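Local coordinates for protein glutaconate CoA-transferase subunit A (Acidaminococcus fermentans, PDB 1POI) that catalyses, as one subunit of the enzyme, transfer of the CoA moiety from acetyl-CoA to glutaconate or (R)-2-hydroxyglutarate during glutamate degradation, at residues I43-G54 with R65-N76. Sequence-based numbering, arbitrary orientation.
Sequences ITDLTGLGGAAG and RVKAYINCYTAN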
loop_
_atom_site.group_PDB
_atom_site.type_symbol
_atom_site.label_atom_id
_atom_site.label_comp_id
_atom_site.label_asym_id
_atom_site.label_seq_id
_atom_site.Cartn_x
_atom_site.Cartn_y
_atom_site.Cartn_z
ATOM N N ILE A 43 -14.371 -9.690 -39.239
ATOM C CA ILE A 43 -15.154 -10.611 -38.424
ATOM C C ILE A 43 -16.584 -10.125 -38.487
ATOM O O ILE A 43 -16.810 -8.923 -38.432
ATOM C CB ILE A 43 -14.619 -10.658 -37.022
ATOM C CG1 ILE A 43 -13.383 -11.550 -37.037
ATOM C CG2 ILE A 43 -15.678 -11.165 -36.062
ATOM C CD1 ILE A 43 -12.457 -11.324 -35.910
ATOM N N THR A 44 -17.540 -11.040 -38.649
ATOM C CA THR A 44 -18.928 -10.627 -38.794
ATOM C C THR A 44 -19.949 -11.650 -38.290
ATOM O O THR A 44 -19.593 -12.718 -37.786
ATOM C CB THR A 44 -19.172 -10.281 -40.296
ATOM O OG1 THR A 44 -20.569 -10.016 -40.556
ATOM C CG2 THR A 44 -18.650 -11.415 -41.189
ATOM N N ASP A 45 -21.224 -11.312 -38.433
ATOM C CA ASP A 45 -22.312 -12.185 -38.021
ATOM C C ASP A 45 -22.111 -12.682 -36.593
ATOM O O ASP A 45 -22.074 -13.883 -36.321
ATOM C CB ASP A 45 -22.494 -13.352 -39.015
ATOM C CG ASP A 45 -23.340 -12.963 -40.234
ATOM O OD1 ASP A 45 -24.568 -12.759 -40.064
ATOM O OD2 ASP A 45 -22.785 -12.862 -41.363
ATOM N N LEU A 46 -21.928 -11.716 -35.703
ATOM C CA LEU A 46 -21.743 -11.935 -34.280
ATOM C C LEU A 46 -23.086 -11.698 -33.595
ATOM O O LEU A 46 -23.935 -10.936 -34.086
ATOM C CB LEU A 46 -20.754 -10.898 -33.761
ATOM C CG LEU A 46 -19.237 -11.085 -33.813
ATOM C CD1 LEU A 46 -18.820 -12.050 -34.889
ATOM C CD2 LEU A 46 -18.590 -9.712 -33.997
ATOM N N THR A 47 -23.303 -12.389 -32.489
ATOM C CA THR A 47 -24.515 -12.203 -31.695
ATOM C C THR A 47 -23.926 -11.902 -30.315
ATOM O O THR A 47 -22.733 -12.172 -30.061
ATOM C CB THR A 47 -25.440 -13.506 -31.675
ATOM O OG1 THR A 47 -26.185 -13.606 -32.891
ATOM C CG2 THR A 47 -26.454 -13.473 -30.570
ATOM N N GLY A 48 -24.725 -11.298 -29.445
ATOM C CA GLY A 48 -24.252 -11.030 -28.110
ATOM C C GLY A 48 -25.224 -10.219 -27.305
ATOM O O GLY A 48 -26.230 -9.710 -27.825
ATOM N N LEU A 49 -24.977 -10.168 -26.002
ATOM C CA LEU A 49 -25.803 -9.347 -25.131
ATOM C C LEU A 49 -25.000 -8.050 -25.009
ATOM O O LEU A 49 -23.767 -8.066 -24.838
ATOM C CB LEU A 49 -25.982 -9.960 -23.742
ATOM C CG LEU A 49 -26.187 -11.445 -23.415
ATOM C CD1 LEU A 49 -26.938 -11.490 -22.116
ATOM C CD2 LEU A 49 -26.957 -12.188 -24.471
ATOM N N GLY A 50 -25.680 -6.922 -25.148
ATOM C CA GLY A 50 -24.991 -5.653 -25.044
ATOM C C GLY A 50 -24.552 -5.280 -23.641
ATOM O O GLY A 50 -23.384 -4.957 -23.423
ATOM N N GLY A 51 -25.455 -5.422 -22.676
ATOM C CA GLY A 51 -25.154 -5.026 -21.312
ATOM C C GLY A 51 -25.274 -3.521 -21.364
ATOM O O GLY A 51 -26.088 -3.013 -22.138
ATOM N N ALA A 52 -24.506 -2.801 -20.554
ATOM C CA ALA A 52 -24.528 -1.335 -20.600
ATOM C C ALA A 52 -23.541 -1.011 -21.716
ATOM O O ALA A 52 -22.344 -0.799 -21.481
ATOM C CB ALA A 52 -24.070 -0.757 -19.299
ATOM N N ALA A 53 -24.066 -1.012 -22.938
ATOM C CA ALA A 53 -23.283 -0.806 -24.146
ATOM C C ALA A 53 -22.984 0.630 -24.551
ATOM O O ALA A 53 -23.807 1.533 -24.391
ATOM C CB ALA A 53 -23.941 -1.548 -25.299
ATOM N N GLY A 54 -21.823 0.809 -25.161
ATOM C CA GLY A 54 -21.432 2.130 -25.598
ATOM C C GLY A 54 -21.032 2.211 -27.056
ATOM O O GLY A 54 -21.628 1.578 -27.918
ATOM N N ARG A 65 -21.715 -5.758 -38.535
ATOM C CA ARG A 65 -21.161 -7.016 -38.026
ATOM C C ARG A 65 -22.035 -7.755 -37.002
ATOM O O ARG A 65 -21.555 -8.688 -36.360
ATOM C CB ARG A 65 -19.788 -6.803 -37.380
ATOM C CG ARG A 65 -18.826 -5.940 -38.141
ATOM C CD ARG A 65 -18.287 -6.561 -39.395
ATOM N NE ARG A 65 -17.414 -5.608 -40.099
ATOM C CZ ARG A 65 -16.082 -5.677 -40.111
ATOM N NH1 ARG A 65 -15.460 -6.650 -39.466
ATOM N NH2 ARG A 65 -15.360 -4.759 -40.739
ATOM N N VAL A 66 -23.307 -7.417 -36.882
ATOM C CA VAL A 66 -24.132 -8.075 -35.883
ATOM C C VAL A 66 -25.399 -8.695 -36.471
ATOM O O VAL A 66 -26.232 -7.999 -37.070
ATOM C CB VAL A 66 -24.462 -7.080 -34.733
ATOM C CG1 VAL A 66 -25.404 -7.696 -33.733
ATOM C CG2 VAL A 66 -23.176 -6.652 -34.030
ATOM N N LYS A 67 -25.534 -10.009 -36.266
ATOM C CA LYS A 67 -26.650 -10.818 -36.777
ATOM C C LYS A 67 -27.872 -10.614 -35.903
ATOM O O LYS A 67 -28.967 -10.370 -36.387
ATOM C CB LYS A 67 -26.213 -12.288 -36.794
ATOM C CG LYS A 67 -27.106 -13.242 -37.579
ATOM C CD LYS A 67 -26.535 -14.673 -37.632
ATOM C CE LYS A 67 -26.648 -15.400 -36.286
ATOM N NZ LYS A 67 -26.344 -16.885 -36.372
ATOM N N ALA A 68 -27.663 -10.688 -34.598
ATOM C CA ALA A 68 -28.719 -10.482 -33.617
ATOM C C ALA A 68 -28.045 -9.802 -32.432
ATOM O O ALA A 68 -26.905 -10.149 -32.067
ATOM C CB ALA A 68 -29.308 -11.807 -33.194
ATOM N N TYR A 69 -28.740 -8.845 -31.837
ATOM C CA TYR A 69 -28.207 -8.081 -30.719
ATOM C C TYR A 69 -29.220 -8.112 -29.581
ATOM O O TYR A 69 -30.405 -7.804 -29.797
ATOM C CB TYR A 69 -27.977 -6.651 -31.212
ATOM C CG TYR A 69 -27.509 -5.654 -30.192
ATOM C CD1 TYR A 69 -26.271 -5.795 -29.544
ATOM C CD2 TYR A 69 -28.295 -4.540 -29.892
ATOM C CE1 TYR A 69 -25.834 -4.837 -28.623
ATOM C CE2 TYR A 69 -27.873 -3.589 -28.986
ATOM C CZ TYR A 69 -26.648 -3.733 -28.354
ATOM O OH TYR A 69 -26.253 -2.757 -27.473
ATOM N N ILE A 70 -28.773 -8.556 -28.399
ATOM C CA ILE A 70 -29.645 -8.658 -27.221
ATOM C C ILE A 70 -29.412 -7.352 -26.457
ATOM O O ILE A 70 -28.334 -7.107 -25.914
ATOM C CB ILE A 70 -29.327 -9.947 -26.341
ATOM C CG1 ILE A 70 -29.132 -11.203 -27.222
ATOM C CG2 ILE A 70 -30.474 -10.221 -25.362
ATOM C CD1 ILE A 70 -30.272 -11.513 -28.176
ATOM N N ASN A 71 -30.464 -6.566 -26.336
ATOM C CA ASN A 71 -30.344 -5.237 -25.776
ATOM C C ASN A 71 -31.080 -4.814 -24.508
ATOM O O ASN A 71 -32.262 -5.165 -24.281
ATOM C CB ASN A 71 -30.713 -4.256 -26.894
ATOM C CG ASN A 71 -30.388 -2.839 -26.552
ATOM O OD1 ASN A 71 -29.216 -2.445 -26.580
ATOM N ND2 ASN A 71 -31.412 -2.060 -26.206
ATOM N N CYS A 72 -30.388 -3.966 -23.739
ATOM C CA CYS A 72 -30.932 -3.384 -22.504
ATOM C C CYS A 72 -30.720 -1.865 -22.487
ATOM O O CYS A 72 -31.624 -1.130 -22.091
ATOM C CB CYS A 72 -30.350 -4.032 -21.244
ATOM S SG CYS A 72 -28.575 -3.836 -20.965
ATOM N N TYR A 73 -29.584 -1.410 -23.027
ATOM C CA TYR A 73 -29.226 0.004 -23.070
ATOM C C TYR A 73 -28.002 0.224 -23.968
ATOM O O TYR A 73 -26.991 -0.491 -23.831
ATOM C CB TYR A 73 -28.923 0.474 -21.630
ATOM C CG TYR A 73 -28.347 1.864 -21.495
ATOM C CD1 TYR A 73 -26.968 2.080 -21.577
ATOM C CD2 TYR A 73 -29.181 2.967 -21.334
ATOM C CE1 TYR A 73 -26.424 3.361 -21.514
ATOM C CE2 TYR A 73 -28.658 4.253 -21.267
ATOM C CZ TYR A 73 -27.277 4.444 -21.361
ATOM O OH TYR A 73 -26.769 5.728 -21.334
ATOM N N THR A 74 -28.084 1.208 -24.873
ATOM C CA THR A 74 -26.955 1.525 -25.766
ATOM C C THR A 74 -26.751 3.032 -25.958
ATOM O O THR A 74 -27.456 3.664 -26.739
ATOM C CB THR A 74 -27.114 0.885 -27.167
ATOM O OG1 THR A 74 -27.723 -0.401 -27.032
ATOM C CG2 THR A 74 -25.754 0.700 -27.822
ATOM N N ALA A 75 -25.727 3.584 -25.310
ATOM C CA ALA A 75 -25.436 5.015 -25.385
ATOM C C ALA A 75 -24.057 5.307 -24.869
ATOM O O ALA A 75 -23.620 4.709 -23.906
ATOM C CB ALA A 75 -26.421 5.798 -24.550
ATOM N N ASN A 76 -23.357 6.233 -25.510
ATOM C CA ASN A 76 -22.046 6.618 -25.028
ATOM C C ASN A 76 -22.425 7.669 -23.958
ATOM O O ASN A 76 -22.248 8.874 -24.146
ATOM C CB ASN A 76 -21.221 7.199 -26.171
ATOM C CG ASN A 76 -19.976 6.379 -26.465
ATOM O OD1 ASN A 76 -19.521 5.587 -25.640
ATOM N ND2 ASN A 76 -19.425 6.551 -27.648
#
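Arg65 reaches back along the start of segment 43-54 and donates from NH1 to Ile43 O at 2.8 Å, the acceptor lying at the edge of the guanidinium, close to its plane. Its chain bends at chi2 (-71°), which lays CD beside Thr44 CB. NH2 bonds to Leu39 O, tying the same group to the end of helix 32-40. A leucine in place of Arg65 would probably leave both carbonyls, Ile43 O and Leu39 O, without their guanidinium donors. The backbone of Arg65 also takes part: its O accepts from Leu46 N at 3.1 Å, and Leu46 O in turn receives Lys67 N at 2.9 Å, so the two bonds straddle Val66 in parallel-strand fashion. At Lys67 the aliphatic chain crosses Asp45 at about a right angle, Asp45 OD1 resting on Lys67 CG at 3.6 Å, while Lys67 NZ hydrogen-bonds to the backbone carbonyl of Asp144. Ala68 sets its methyl against Thr47 OG1. Tyr69, with CG anti to the backbone N (chi1 176°), brings its ring to Gly50, Tyr69 CE1 meeting Gly50 CA at 3.8 Å; the OH shares a hydrogen bond with Thr74 OG1 in the ring plane and touches Ala53 CB. Ile70 is gripped by a nearly straight pair, Ile70 N to Gly48 O and Gly50 N to Ile70 O, and its CG1 packs on Leu49 CD2 at 3.6 Å. No backbone bond joins the segments between Ile70 O and Tyr73 O; after that gap strands 52-53 and 73-74 form a short second parallel pair. Ala53 N donates to Tyr73 O, the CG2 of Thr74 meets the Ala53 methyl, and Ala75 N donates to Ala53 O at 3.0 Å. The chain between the segments forms helix 55-62, making this a beta-alpha-beta crossover between adjacent parallel strands of the Rossmann-like alpha/beta sheet of the CoA-transferase family.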